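Local coordinates for binary enterotoxin of Clostridium perfringens component a (Clostridium perfringens, PDB 5H04), which probably transfers ADP-ribose from NAD to a host target protein, as the enzymatic component of a two-part enterotoxin, and binds NADH, at residues Met1-Arg6 with Met85-Leu90; Asn42-Ser47 with Ala167-Asp172; Ser48-Tyr53 with Glu72-Ile77; Glu119-Phe124 with Leu191-Ile196; Gly365-Tyr370 with Leu384-Tyr389. One frame throughout, in Å; residues are numbered along the deposited sequence.

Contact 1 (Met1-Arg6 with Met85-Leu90); sequences MLDDNR and MLTKPL
D3 and R6 reach from the N-terminal loop, folded here as two successive type I beta turns (M1 to D4 and D3 to R6), onto the loop that leads from helix 68-81 into strand 90-96. The D3 side chain can be followed outward. Its CB lies 3.1 Å from T87 OG1. With CG set beside the backbone N (chi1 -70°), the carboxylate is carried on to T87. At the tip, D3 OD2 takes two bonds: one from T87 OG1 at 2.7 Å on the anti side, the other from T87 N at 2.8 Å, nearly straight at 162° and arriving close to the C-O axis. D3 OD1 turns back to R6, whose NE meets it at 3.0 Å in a salt bridge, from 74° above the carboxylate plane; W20 of helix 14-31 also bonds this oxygen through NE1. D3 thereby helps fix the R6 guanidinium; R6 NH1 donates to P89 O at 2.8 Å and R6 NH2 to K88 O at 3.0 Å. Both acceptors lie near the guanidinium plane, while L90 CD1 and the K88 methylenes pack over opposite faces. The arginine is therefore held in plane by acceptors and above and below by aliphatic carbon. K88 slides past R6 in the reverse direction, and its NZ donates to R6 O at 2.8 Å, in the plane of that carbonyl.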
# COMPACT_ATOMS: atom_id res chain seq x y z
N MET A 1 -27.91 -1.19 17.67
CA MET A 1 -29.24 -0.70 17.28
C MET A 1 -29.20 0.35 16.17
O MET A 1 -30.18 0.55 15.45
CB MET A 1 -29.96 -0.12 18.50
CG MET A 1 -30.56 -1.17 19.43
SD MET A 1 -31.82 -2.17 18.62
CE MET A 1 -33.03 -0.93 18.17
N LEU A 2 -28.05 1.02 16.03
CA LEU A 2 -27.95 2.12 15.07
C LEU A 2 -28.06 1.65 13.62
O LEU A 2 -28.30 2.48 12.74
CB LEU A 2 -26.64 2.88 15.29
CG LEU A 2 -26.54 3.63 16.63
CD1 LEU A 2 -25.11 4.09 16.92
CD2 LEU A 2 -27.50 4.80 16.67
N ASP A 3 -27.91 0.35 13.36
CA ASP A 3 -28.07 -0.21 12.02
C ASP A 3 -29.37 -0.99 11.86
O ASP A 3 -29.52 -1.75 10.89
CB ASP A 3 -26.89 -1.11 11.66
CG ASP A 3 -25.58 -0.34 11.44
OD1 ASP A 3 -25.64 0.87 11.14
OD2 ASP A 3 -24.49 -0.96 11.54
N ASP A 4 -30.32 -0.84 12.78
CA ASP A 4 -31.51 -1.70 12.77
C ASP A 4 -32.48 -1.33 11.66
O ASP A 4 -33.22 -2.20 11.17
CB ASP A 4 -32.24 -1.65 14.11
CG ASP A 4 -33.41 -2.64 14.18
OD1 ASP A 4 -33.17 -3.84 13.92
OD2 ASP A 4 -34.55 -2.22 14.47
N ASN A 5 -32.54 -0.07 11.26
CA ASN A 5 -33.54 0.36 10.31
C ASN A 5 -32.95 0.73 8.96
O ASN A 5 -33.59 1.46 8.19
CB ASN A 5 -34.34 1.53 10.88
CG ASN A 5 -35.78 1.15 11.17
OD1 ASN A 5 -36.42 0.45 10.39
ND2 ASN A 5 -36.29 1.60 12.31
N ARG A 6 -31.76 0.22 8.63
CA ARG A 6 -31.20 0.65 7.37
C ARG A 6 -30.86 -0.54 6.48
O ARG A 6 -30.56 -1.63 6.97
CB ARG A 6 -29.93 1.50 7.57
CG ARG A 6 -28.71 0.69 7.95
CD ARG A 6 -27.43 1.45 7.66
NE ARG A 6 -26.26 0.82 8.24
CZ ARG A 6 -25.50 -0.09 7.62
NH1 ARG A 6 -25.80 -0.48 6.38
NH2 ARG A 6 -24.46 -0.60 8.24
N MET A 85 -18.11 1.31 15.01
CA MET A 85 -17.99 0.20 14.06
C MET A 85 -19.35 -0.23 13.52
O MET A 85 -20.33 -0.33 14.27
CB MET A 85 -17.29 -0.98 14.73
CG MET A 85 -15.87 -0.69 15.17
SD MET A 85 -15.14 -2.20 15.84
CE MET A 85 -13.54 -1.60 16.38
N LEU A 86 -19.41 -0.49 12.22
CA LEU A 86 -20.63 -0.97 11.59
C LEU A 86 -21.02 -2.33 12.17
O LEU A 86 -20.17 -3.15 12.52
CB LEU A 86 -20.44 -1.10 10.07
CG LEU A 86 -20.07 0.12 9.22
CD1 LEU A 86 -19.83 -0.27 7.76
CD2 LEU A 86 -21.15 1.18 9.31
N THR A 87 -22.33 -2.57 12.28
CA THR A 87 -22.84 -3.88 12.71
C THR A 87 -23.37 -4.71 11.54
O THR A 87 -23.69 -5.89 11.74
CB THR A 87 -23.95 -3.72 13.76
OG1 THR A 87 -25.09 -3.08 13.16
CG2 THR A 87 -23.46 -2.88 14.93
N LYS A 88 -23.49 -4.12 10.37
CA LYS A 88 -23.76 -4.83 9.12
C LYS A 88 -23.04 -4.05 8.02
O LYS A 88 -22.60 -2.93 8.23
CB LYS A 88 -25.27 -4.92 8.84
CG LYS A 88 -25.94 -3.60 8.55
CD LYS A 88 -27.45 -3.74 8.41
CE LYS A 88 -27.85 -4.32 7.06
NZ LYS A 88 -29.30 -4.15 6.78
N PRO A 89 -22.88 -4.67 6.83
CA PRO A 89 -22.16 -3.96 5.76
C PRO A 89 -22.83 -2.66 5.35
O PRO A 89 -24.05 -2.49 5.45
CB PRO A 89 -22.15 -4.98 4.62
CG PRO A 89 -22.24 -6.30 5.31
CD PRO A 89 -23.14 -6.07 6.48
N LEU A 90 -22.00 -1.74 4.85
CA LEU A 90 -22.50 -0.48 4.30
C LEU A 90 -21.80 -0.20 2.99
O LEU A 90 -20.56 -0.20 2.93
CB LEU A 90 -22.28 0.68 5.28
CG LEU A 90 -22.75 2.06 4.80
CD1 LEU A 90 -24.26 2.21 4.95
CD2 LEU A 90 -22.00 3.18 5.52

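Contact 2 (Asn42-Ser47 with Ala167-Asp172); sequences NYIKNS and ASYGND
Two torsions bring the rings of Y169 and Y43 together: chi1 of 85° sets the Y169 CG between its own backbone N and carbonyl carbon, and chi1 of -174° swings the Y43 ring out on the side away from its backbone N. The side chains cross at about a right angle. Y169 OH lies at the edge of the Y43 ring, near its plane, 3.6 Å from Y43 CE2. This is a van der Waals approach; the hydroxyl of Y43 is bonded to D140. Within the helix, S47 CB sits over the centre of one face of the Y43 ring, 3.4 Å above it. I44 meets the other tyrosine from the side: its CG1 is at the edge of the Y169 ring, 3.7 Å from CD2, and its CD1 comes 4.1 Å from G170 CA. The second branch, I44 CG2, touches the N171 amide, 3.3 Å from ND2, at the more exposed end of the contact. Helix 34-58 is thus laid against the end of strand 166-169, an outer strand of a three-stranded antiparallel sheet. Y169 also packs on L179 of the adjacent strand 177-180 and W28 of helix 14-31, while Y43 touches I77 of helix 68-81.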
# COMPACT_ATOMS: atom_id res chain seq x y z
N ASN A 42 -9.93 18.63 13.65
CA ASN A 42 -8.73 18.86 12.86
C ASN A 42 -8.79 18.13 11.53
O ASN A 42 -8.29 18.64 10.52
CB ASN A 42 -7.48 18.44 13.63
CG ASN A 42 -7.12 19.41 14.73
OD1 ASN A 42 -7.68 20.51 14.81
ND2 ASN A 42 -6.17 19.03 15.57
N TYR A 43 -9.40 16.94 11.50
CA TYR A 43 -9.54 16.22 10.23
C TYR A 43 -10.47 16.97 9.28
O TYR A 43 -10.18 17.05 8.08
CB TYR A 43 -10.03 14.78 10.46
CG TYR A 43 -10.04 13.98 9.16
CD1 TYR A 43 -8.87 13.40 8.67
CD2 TYR A 43 -11.21 13.84 8.42
CE1 TYR A 43 -8.88 12.67 7.48
CE2 TYR A 43 -11.22 13.12 7.23
CZ TYR A 43 -10.05 12.55 6.77
OH TYR A 43 -10.08 11.86 5.58
N ILE A 44 -11.57 17.53 9.78
CA ILE A 44 -12.47 18.30 8.93
C ILE A 44 -11.72 19.45 8.25
O ILE A 44 -11.91 19.71 7.06
CB ILE A 44 -13.68 18.82 9.74
CG1 ILE A 44 -14.61 17.68 10.13
CG2 ILE A 44 -14.48 19.85 8.95
CD1 ILE A 44 -15.79 18.11 10.97
N LYS A 45 -10.83 20.12 8.99
CA LYS A 45 -10.11 21.26 8.43
C LYS A 45 -8.87 20.87 7.63
O LYS A 45 -8.59 21.50 6.61
CB LYS A 45 -9.69 22.22 9.55
CG LYS A 45 -10.83 22.63 10.47
CD LYS A 45 -10.75 24.12 10.82
CE LYS A 45 -11.99 24.54 11.58
NZ LYS A 45 -12.10 26.02 11.71
N ASN A 46 -8.12 19.86 8.08
CA ASN A 46 -6.78 19.59 7.57
C ASN A 46 -6.62 18.14 7.12
O ASN A 46 -5.55 17.55 7.29
CB ASN A 46 -5.70 19.88 8.62
CG ASN A 46 -5.96 21.15 9.41
OD1 ASN A 46 -5.94 21.15 10.64
ND2 ASN A 46 -6.20 22.24 8.70
N SER A 47 -7.66 17.54 6.52
CA SER A 47 -7.57 16.11 6.20
C SER A 47 -6.43 15.82 5.23
O SER A 47 -5.68 14.87 5.42
CB SER A 47 -8.90 15.59 5.65
OG SER A 47 -9.25 16.21 4.43
N ALA A 167 -17.23 6.26 10.85
CA ALA A 167 -17.93 7.22 11.69
C ALA A 167 -18.64 8.28 10.85
O ALA A 167 -18.11 8.74 9.83
CB ALA A 167 -16.95 7.89 12.66
N SER A 168 -19.83 8.66 11.29
CA SER A 168 -20.59 9.74 10.68
C SER A 168 -20.10 11.07 11.24
O SER A 168 -20.05 11.25 12.45
CB SER A 168 -22.08 9.57 10.95
OG SER A 168 -22.57 8.40 10.30
N TYR A 169 -19.71 11.98 10.35
CA TYR A 169 -19.11 13.24 10.77
C TYR A 169 -19.34 14.27 9.68
O TYR A 169 -19.77 13.94 8.57
CB TYR A 169 -17.60 13.08 11.04
CG TYR A 169 -16.80 13.22 9.77
CD1 TYR A 169 -16.78 12.19 8.83
CD2 TYR A 169 -16.09 14.38 9.50
CE1 TYR A 169 -16.07 12.32 7.66
CE2 TYR A 169 -15.37 14.51 8.33
CZ TYR A 169 -15.38 13.48 7.41
OH TYR A 169 -14.68 13.61 6.24
N GLY A 170 -19.04 15.52 10.00
CA GLY A 170 -19.07 16.59 9.02
C GLY A 170 -19.93 17.77 9.48
O GLY A 170 -20.67 17.70 10.44
N ASN A 171 -19.78 18.86 8.72
CA ASN A 171 -20.43 20.12 9.07
C ASN A 171 -21.77 20.33 8.38
O ASN A 171 -22.55 21.18 8.82
CB ASN A 171 -19.52 21.30 8.73
CG ASN A 171 -18.36 21.42 9.68
OD1 ASN A 171 -18.50 21.21 10.89
ND2 ASN A 171 -17.20 21.77 9.14
N ASP A 172 -22.05 19.61 7.29
CA ASP A 172 -23.35 19.66 6.63
C ASP A 172 -24.18 18.49 7.16
O ASP A 172 -24.01 17.35 6.72
CB ASP A 172 -23.20 19.59 5.12
CG ASP A 172 -24.52 19.73 4.39
OD1 ASP A 172 -25.56 19.82 5.07
OD2 ASP A 172 -24.52 19.76 3.14

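Contact 3 (Ser48-Tyr53 with Glu72-Ile77); sequences SEINSY and EDLKNI
I50 and L74 mark the closest backbone approach, with CA atoms 7.3 Å apart, where the segment axes of helices 48-53 and 72-77 pass at 10.5 Å with an angle of 99° between their directions. The crossing is closed mainly by apolar side chains. I50 uses both branches: CG2 lies 3.8 Å from L74 CD2 as the two side chains slide past each other in opposite directions, and I50 CD1 meets I77 CD1 tip to tip at 4.0 Å. L74 is divided in the same way. With Y53 CG anti to the backbone N (chi1 177°), the ring presents its edge to L74, whose CD1 sits near the ring plane, 3.8 Å from Y53 CD2. The far end of the phenol is held too, since Y53 OH is hydrogen-bonded to N71 and to the backbone N of I67. D73 also points toward the other helix, and its OD2 comes 4.2 Å from I50 CD1, but D73 OD1 accepts from S39 OG and N42 ND2 of helix 34-58. Two successive helices joined by a loop and packed nearly at right angles through isoleucine and leucine branches form an orthogonal helix pair, here part of the helical N-terminal region that precedes strand 90-96 in this ADP-ribosyltransferase-related domain.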
# COMPACT_ATOMS: atom_id res chain seq x y z
N SER A 48 -6.27 16.68 4.23
CA SER A 48 -5.19 16.50 3.26
C SER A 48 -3.82 16.49 3.95
O SER A 48 -2.97 15.66 3.64
CB SER A 48 -5.23 17.61 2.20
OG SER A 48 -4.23 17.41 1.22
N GLU A 49 -3.62 17.38 4.88
CA GLU A 49 -2.38 17.48 5.59
C GLU A 49 -2.12 16.26 6.49
O GLU A 49 -1.03 15.77 6.54
CB GLU A 49 -2.39 18.75 6.40
CG GLU A 49 -1.20 18.96 7.29
CD GLU A 49 -0.31 20.05 6.77
OE1 GLU A 49 0.48 19.78 5.85
OE2 GLU A 49 -0.44 21.16 7.24
N ILE A 50 -3.13 15.84 7.22
CA ILE A 50 -3.02 14.67 8.08
C ILE A 50 -2.69 13.43 7.26
O ILE A 50 -1.77 12.67 7.59
CB ILE A 50 -4.32 14.48 8.89
CG1 ILE A 50 -4.48 15.61 9.90
CG2 ILE A 50 -4.33 13.10 9.58
CD1 ILE A 50 -5.88 15.72 10.51
N ASN A 51 -3.43 13.22 6.17
CA ASN A 51 -3.20 12.02 5.36
C ASN A 51 -1.83 12.04 4.70
O ASN A 51 -1.15 11.02 4.65
CB ASN A 51 -4.32 11.85 4.33
CG ASN A 51 -5.62 11.41 4.97
OD1 ASN A 51 -5.62 10.78 6.03
ND2 ASN A 51 -6.75 11.75 4.34
N SER A 52 -1.39 13.22 4.23
CA SER A 52 -0.05 13.31 3.66
C SER A 52 1.02 13.09 4.72
O SER A 52 2.04 12.44 4.46
CB SER A 52 0.15 14.66 2.97
OG SER A 52 -0.59 14.70 1.77
N TYR A 53 0.79 13.62 5.92
CA TYR A 53 1.75 13.42 7.00
C TYR A 53 1.89 11.94 7.34
O TYR A 53 3.00 11.47 7.64
CB TYR A 53 1.34 14.20 8.24
CG TYR A 53 2.27 13.98 9.40
CD1 TYR A 53 3.53 14.57 9.43
CD2 TYR A 53 1.90 13.16 10.46
CE1 TYR A 53 4.39 14.36 10.47
CE2 TYR A 53 2.77 12.96 11.53
CZ TYR A 53 4.01 13.55 11.52
OH TYR A 53 4.87 13.34 12.58
N GLU A 72 -0.44 13.19 17.32
CA GLU A 72 -1.62 13.06 18.16
C GLU A 72 -2.87 12.85 17.32
O GLU A 72 -3.72 12.02 17.66
CB GLU A 72 -1.78 14.30 19.04
CG GLU A 72 -0.71 14.41 20.11
CD GLU A 72 -0.63 13.14 20.94
OE1 GLU A 72 -1.59 12.85 21.68
OE2 GLU A 72 0.39 12.42 20.83
N ASP A 73 -3.00 13.60 16.22
CA ASP A 73 -4.18 13.46 15.37
C ASP A 73 -4.27 12.05 14.79
O ASP A 73 -5.35 11.45 14.77
CB ASP A 73 -4.16 14.50 14.26
CG ASP A 73 -4.47 15.91 14.76
OD1 ASP A 73 -5.14 16.04 15.80
OD2 ASP A 73 -4.05 16.89 14.09
N LEU A 74 -3.15 11.50 14.33
CA LEU A 74 -3.17 10.13 13.80
C LEU A 74 -3.69 9.16 14.85
O LEU A 74 -4.56 8.33 14.57
CB LEU A 74 -1.78 9.71 13.32
CG LEU A 74 -1.22 10.48 12.11
CD1 LEU A 74 0.18 10.00 11.79
CD2 LEU A 74 -2.14 10.33 10.90
N LYS A 75 -3.18 9.25 16.08
CA LYS A 75 -3.63 8.35 17.14
C LYS A 75 -5.11 8.56 17.47
O LYS A 75 -5.87 7.60 17.57
CB LYS A 75 -2.79 8.55 18.40
CG LYS A 75 -1.35 8.14 18.27
CD LYS A 75 -0.76 7.89 19.66
CE LYS A 75 0.75 7.73 19.63
NZ LYS A 75 1.43 9.06 19.71
N ASN A 76 -5.52 9.82 17.64
CA ASN A 76 -6.85 10.12 18.17
C ASN A 76 -7.96 9.89 17.15
O ASN A 76 -9.06 9.46 17.52
CB ASN A 76 -6.92 11.55 18.68
CG ASN A 76 -5.98 11.81 19.83
OD1 ASN A 76 -5.61 10.89 20.57
ND2 ASN A 76 -5.57 13.07 20.00
N ILE A 77 -7.72 10.22 15.88
CA ILE A 77 -8.74 9.92 14.87
C ILE A 77 -8.99 8.42 14.82
O ILE A 77 -10.13 7.97 14.69
CB ILE A 77 -8.34 10.49 13.50
CG1 ILE A 77 -8.22 12.02 13.58
CG2 ILE A 77 -9.39 10.13 12.44
CD1 ILE A 77 -7.62 12.65 12.34

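Contact 4 (Glu119-Phe124 with Leu191-Ile196); sequences EAINNF and LSIVTI
F124 N donates to A120 O at 2.8 Å, the shortest polar bond within the helical segment; F124 and I121 both point toward the strand bearing L191 and I193. Between the two elements the contacts themselves are apolar. I121 carries CG1 anti to the backbone N (chi1 -159°), which extends I121 CD1 toward the strand until it lies 3.5 Å from I193 CG1, a snug carbon-carbon approach. I121 CG1 meets L191 CD2 at 4.1 Å. L191 CD2 also rests 3.8 Å from I121 O, against the backbone of the helix. The axes of the short segments approach to 10.0 Å at 144°, so segment 119-124 runs roughly antiparallel to segment 191-196, and helix 118-128 packs across this strand of a mixed five-stranded sheet. Strand 185-196 lies between the outer strand 132-134 and strand 199-209, to which S192 and V194 are bonded through the backbone. The other methyl of L191, CD1, comes in at the edge of the F124 ring, near its plane, 3.8 Å from F124 CD2. This ring also takes part in edge-to-face pairs with F101 and F103 and touches V204, whereas I193 and I121 lie nearer the solvent and both touch I116.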
# COMPACT_ATOMS: atom_id res chain seq x y z
N GLU A 119 -12.06 1.00 -25.72
CA GLU A 119 -10.76 0.36 -25.57
C GLU A 119 -10.11 0.74 -24.24
O GLU A 119 -9.48 -0.11 -23.58
CB GLU A 119 -9.85 0.72 -26.75
CG GLU A 119 -8.41 0.18 -26.63
CD GLU A 119 -7.36 1.26 -26.40
OE1 GLU A 119 -7.75 2.45 -26.33
OE2 GLU A 119 -6.16 0.91 -26.29
N ALA A 120 -10.25 2.00 -23.83
CA ALA A 120 -9.67 2.42 -22.56
C ALA A 120 -10.30 1.67 -21.39
O ALA A 120 -9.60 1.17 -20.50
CB ALA A 120 -9.83 3.94 -22.38
N ILE A 121 -11.63 1.55 -21.39
CA ILE A 121 -12.26 0.86 -20.27
C ILE A 121 -11.96 -0.64 -20.34
O ILE A 121 -11.96 -1.32 -19.30
CB ILE A 121 -13.77 1.17 -20.21
CG1 ILE A 121 -14.29 0.90 -18.79
CG2 ILE A 121 -14.53 0.38 -21.27
CD1 ILE A 121 -15.79 0.99 -18.64
N ASN A 122 -11.71 -1.18 -21.53
CA ASN A 122 -11.25 -2.57 -21.60
C ASN A 122 -9.88 -2.72 -20.96
O ASN A 122 -9.65 -3.67 -20.20
CB ASN A 122 -11.24 -3.07 -23.05
CG ASN A 122 -12.60 -3.65 -23.49
OD1 ASN A 122 -13.48 -3.92 -22.67
ND2 ASN A 122 -12.78 -3.82 -24.81
N ASN A 123 -8.96 -1.78 -21.21
CA ASN A 123 -7.66 -1.83 -20.55
C ASN A 123 -7.79 -1.59 -19.05
O ASN A 123 -7.06 -2.20 -18.25
CB ASN A 123 -6.71 -0.81 -21.17
CG ASN A 123 -6.29 -1.17 -22.59
OD1 ASN A 123 -6.34 -2.33 -22.98
ND2 ASN A 123 -5.86 -0.17 -23.35
N PHE A 124 -8.69 -0.69 -18.65
CA PHE A 124 -8.95 -0.46 -17.24
C PHE A 124 -9.39 -1.74 -16.54
O PHE A 124 -8.94 -2.03 -15.43
CB PHE A 124 -10.02 0.63 -17.09
CG PHE A 124 -10.20 1.17 -15.69
CD1 PHE A 124 -9.16 1.83 -15.05
CD2 PHE A 124 -11.42 1.07 -15.04
CE1 PHE A 124 -9.33 2.35 -13.77
CE2 PHE A 124 -11.60 1.57 -13.77
CZ PHE A 124 -10.55 2.22 -13.13
N LEU A 191 -17.06 -4.09 -12.73
CA LEU A 191 -16.83 -2.91 -13.54
C LEU A 191 -18.01 -2.71 -14.48
O LEU A 191 -18.49 -3.67 -15.08
CB LEU A 191 -15.55 -3.04 -14.37
CG LEU A 191 -15.16 -1.86 -15.28
CD1 LEU A 191 -14.86 -0.56 -14.49
CD2 LEU A 191 -13.99 -2.25 -16.17
N SER A 192 -18.46 -1.46 -14.61
CA SER A 192 -19.56 -1.13 -15.52
C SER A 192 -19.49 0.36 -15.82
O SER A 192 -18.67 1.08 -15.26
CB SER A 192 -20.92 -1.49 -14.92
OG SER A 192 -21.21 -0.68 -13.79
N ILE A 193 -20.36 0.81 -16.70
CA ILE A 193 -20.50 2.23 -17.01
C ILE A 193 -21.79 2.73 -16.37
O ILE A 193 -22.84 2.09 -16.52
CB ILE A 193 -20.48 2.48 -18.52
CG1 ILE A 193 -19.10 2.18 -19.09
CG2 ILE A 193 -20.89 3.92 -18.83
CD1 ILE A 193 -19.02 2.16 -20.60
N VAL A 194 -21.71 3.85 -15.65
CA VAL A 194 -22.87 4.48 -15.04
C VAL A 194 -23.01 5.87 -15.64
O VAL A 194 -22.00 6.54 -15.90
CB VAL A 194 -22.77 4.54 -13.49
CG1 VAL A 194 -21.52 5.29 -13.04
CG2 VAL A 194 -24.00 5.19 -12.87
N THR A 195 -24.25 6.28 -15.93
CA THR A 195 -24.53 7.60 -16.48
C THR A 195 -25.15 8.46 -15.39
O THR A 195 -26.18 8.09 -14.82
CB THR A 195 -25.46 7.52 -17.69
OG1 THR A 195 -24.79 6.85 -18.76
CG2 THR A 195 -25.84 8.93 -18.16
N ILE A 196 -24.49 9.58 -15.08
CA ILE A 196 -24.95 10.51 -14.05
C ILE A 196 -25.01 11.89 -14.68
O ILE A 196 -23.99 12.40 -15.16
CB ILE A 196 -24.01 10.52 -12.83
CG1 ILE A 196 -23.92 9.14 -12.19
CG2 ILE A 196 -24.47 11.55 -11.80
CD1 ILE A 196 -23.06 9.14 -10.94

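Contact 5 (Gly365-Tyr370 with Leu384-Tyr389); sequences GSNAAY and LIDHGY
A369 and L384 face each other in the beta hairpin of strands 368-370 and 382-385, two strands of a short three-stranded antiparallel sheet, with 368-370 outermost, beside the NADH pocket. The backbone bonds come first. A369 N donates to L384 O at 3.1 Å and L384 N returns a bond to A369 O at 3.0 Å, the two bonds of a hydrogen-bonded pair; D386 N adds a third to N367 O, also 3.0 Å, beyond the regular strands. Apolar contact lies on the face of A368 and I385, a non-hydrogen-bonded pair with A368 CB 3.9 Å from I385 CG1. On the face of A369, L384 packs against I280 and L284 of helix 270-284; its side chain and the bound NADH are about 5 Å apart at their nearest atoms. Side-chain polar bonds extend the pairing at the open end of the hairpin, away from its connecting loop. With CG beside the backbone N (chi1 -78°), Y389 sends its OH to accept from N367 N at 2.8 Å, nearly straight at 166°. N367 OD1 is taken by K288, and the D386 carboxylate by S281 and K285. A water ties the two side chains together, accepting from N367 ND2 at 2.9 Å and donating to D386 OD2 at 2.7 Å.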
# COMPACT_ATOMS: atom_id res chain seq x y z
N GLY A 365 1.65 -18.52 -0.38
CA GLY A 365 2.25 -19.52 -1.24
C GLY A 365 3.59 -19.15 -1.83
O GLY A 365 4.22 -19.99 -2.47
N SER A 366 4.06 -17.92 -1.60
CA SER A 366 5.33 -17.51 -2.18
C SER A 366 6.49 -18.23 -1.50
O SER A 366 6.47 -18.49 -0.29
CB SER A 366 5.49 -16.00 -2.05
OG SER A 366 4.40 -15.35 -2.69
N ASN A 367 7.54 -18.52 -2.28
CA ASN A 367 8.78 -19.11 -1.76
C ASN A 367 9.65 -18.00 -1.20
O ASN A 367 10.46 -17.39 -1.90
CB ASN A 367 9.50 -19.90 -2.85
CG ASN A 367 8.70 -21.10 -3.31
OD1 ASN A 367 7.97 -21.69 -2.53
ND2 ASN A 367 8.85 -21.48 -4.57
N ALA A 368 9.47 -17.74 0.10
CA ALA A 368 10.11 -16.65 0.82
C ALA A 368 10.13 -17.07 2.29
O ALA A 368 9.36 -17.94 2.70
CB ALA A 368 9.35 -15.31 0.63
N ALA A 369 11.01 -16.43 3.06
CA ALA A 369 11.09 -16.75 4.48
C ALA A 369 11.45 -15.51 5.27
O ALA A 369 12.22 -14.66 4.80
CB ALA A 369 12.14 -17.84 4.75
N TYR A 370 10.92 -15.44 6.49
CA TYR A 370 11.34 -14.43 7.46
C TYR A 370 12.70 -14.87 8.01
O TYR A 370 12.77 -15.69 8.93
CB TYR A 370 10.30 -14.28 8.56
CG TYR A 370 10.52 -13.11 9.50
CD1 TYR A 370 11.36 -13.22 10.61
CD2 TYR A 370 9.87 -11.91 9.30
CE1 TYR A 370 11.54 -12.15 11.48
CE2 TYR A 370 10.05 -10.83 10.16
CZ TYR A 370 10.87 -10.96 11.25
OH TYR A 370 11.04 -9.88 12.11
N LEU A 384 13.25 -12.66 2.88
CA LEU A 384 14.04 -12.92 1.69
C LEU A 384 13.21 -13.75 0.72
O LEU A 384 12.70 -14.81 1.09
CB LEU A 384 15.31 -13.70 2.07
CG LEU A 384 16.32 -13.99 0.97
CD1 LEU A 384 16.78 -12.68 0.34
CD2 LEU A 384 17.51 -14.77 1.55
N ILE A 385 13.12 -13.29 -0.53
CA ILE A 385 12.28 -13.93 -1.54
C ILE A 385 13.17 -14.64 -2.55
O ILE A 385 14.23 -14.13 -2.93
CB ILE A 385 11.36 -12.89 -2.24
CG1 ILE A 385 10.54 -12.11 -1.20
CG2 ILE A 385 10.43 -13.61 -3.21
CD1 ILE A 385 9.75 -10.91 -1.79
N ASP A 386 12.74 -15.85 -2.97
CA ASP A 386 13.49 -16.65 -3.93
C ASP A 386 13.69 -15.89 -5.24
O ASP A 386 12.92 -14.99 -5.59
CB ASP A 386 12.74 -17.97 -4.20
CG ASP A 386 13.65 -19.13 -4.64
OD1 ASP A 386 14.89 -18.99 -4.69
OD2 ASP A 386 13.09 -20.23 -4.94
N HIS A 387 14.73 -16.27 -5.98
CA HIS A 387 15.01 -15.62 -7.24
C HIS A 387 14.07 -16.14 -8.33
O HIS A 387 13.50 -17.23 -8.23
CB HIS A 387 16.47 -15.85 -7.65
CG HIS A 387 16.79 -17.28 -7.96
ND1 HIS A 387 16.76 -17.79 -9.24
CD2 HIS A 387 17.14 -18.30 -7.15
CE1 HIS A 387 17.08 -19.07 -9.20
NE2 HIS A 387 17.31 -19.41 -7.95
N GLY A 388 13.91 -15.34 -9.38
CA GLY A 388 13.15 -15.75 -10.54
C GLY A 388 11.67 -15.44 -10.51
O GLY A 388 10.93 -15.98 -11.33
N TYR A 389 11.21 -14.62 -9.57
CA TYR A 389 9.85 -14.11 -9.60
C TYR A 389 9.80 -12.86 -10.48
O TYR A 389 10.79 -12.48 -11.11
CB TYR A 389 9.34 -13.82 -8.19
CG TYR A 389 8.90 -15.02 -7.38
CD1 TYR A 389 7.72 -15.70 -7.68
CD2 TYR A 389 9.64 -15.45 -6.29
CE1 TYR A 389 7.31 -16.78 -6.93
CE2 TYR A 389 9.23 -16.53 -5.52
CZ TYR A 389 8.07 -17.18 -5.85
OH TYR A 389 7.68 -18.24 -5.08
O HOH W 1 10.76 -20.25 -6.32

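Contacts 2 to 4 lie in the first of two ADP-ribosyltransferase-related regions of the chain, and contact 5 lies in the second, beside the bound NADH. Contacts 2 and 3 share helix 34-58 and touch directly through Y43 and I50. Contact 3 is buried and contact 4 lies at the surface, yet both are apolar, each with an aromatic ring met at its edge by a leucine methyl; the first joins two helices, the second a helix to a sheet. Contact 2, partly buried, mixes aromatic and aliphatic groups. Contact 1, also partly buried, is governed by charge and backbone carbonyls between two irregular loops, whereas contact 5, buried, relies on strand pairing. Contacts 2 and 5 lie about 43 Å apart between centres.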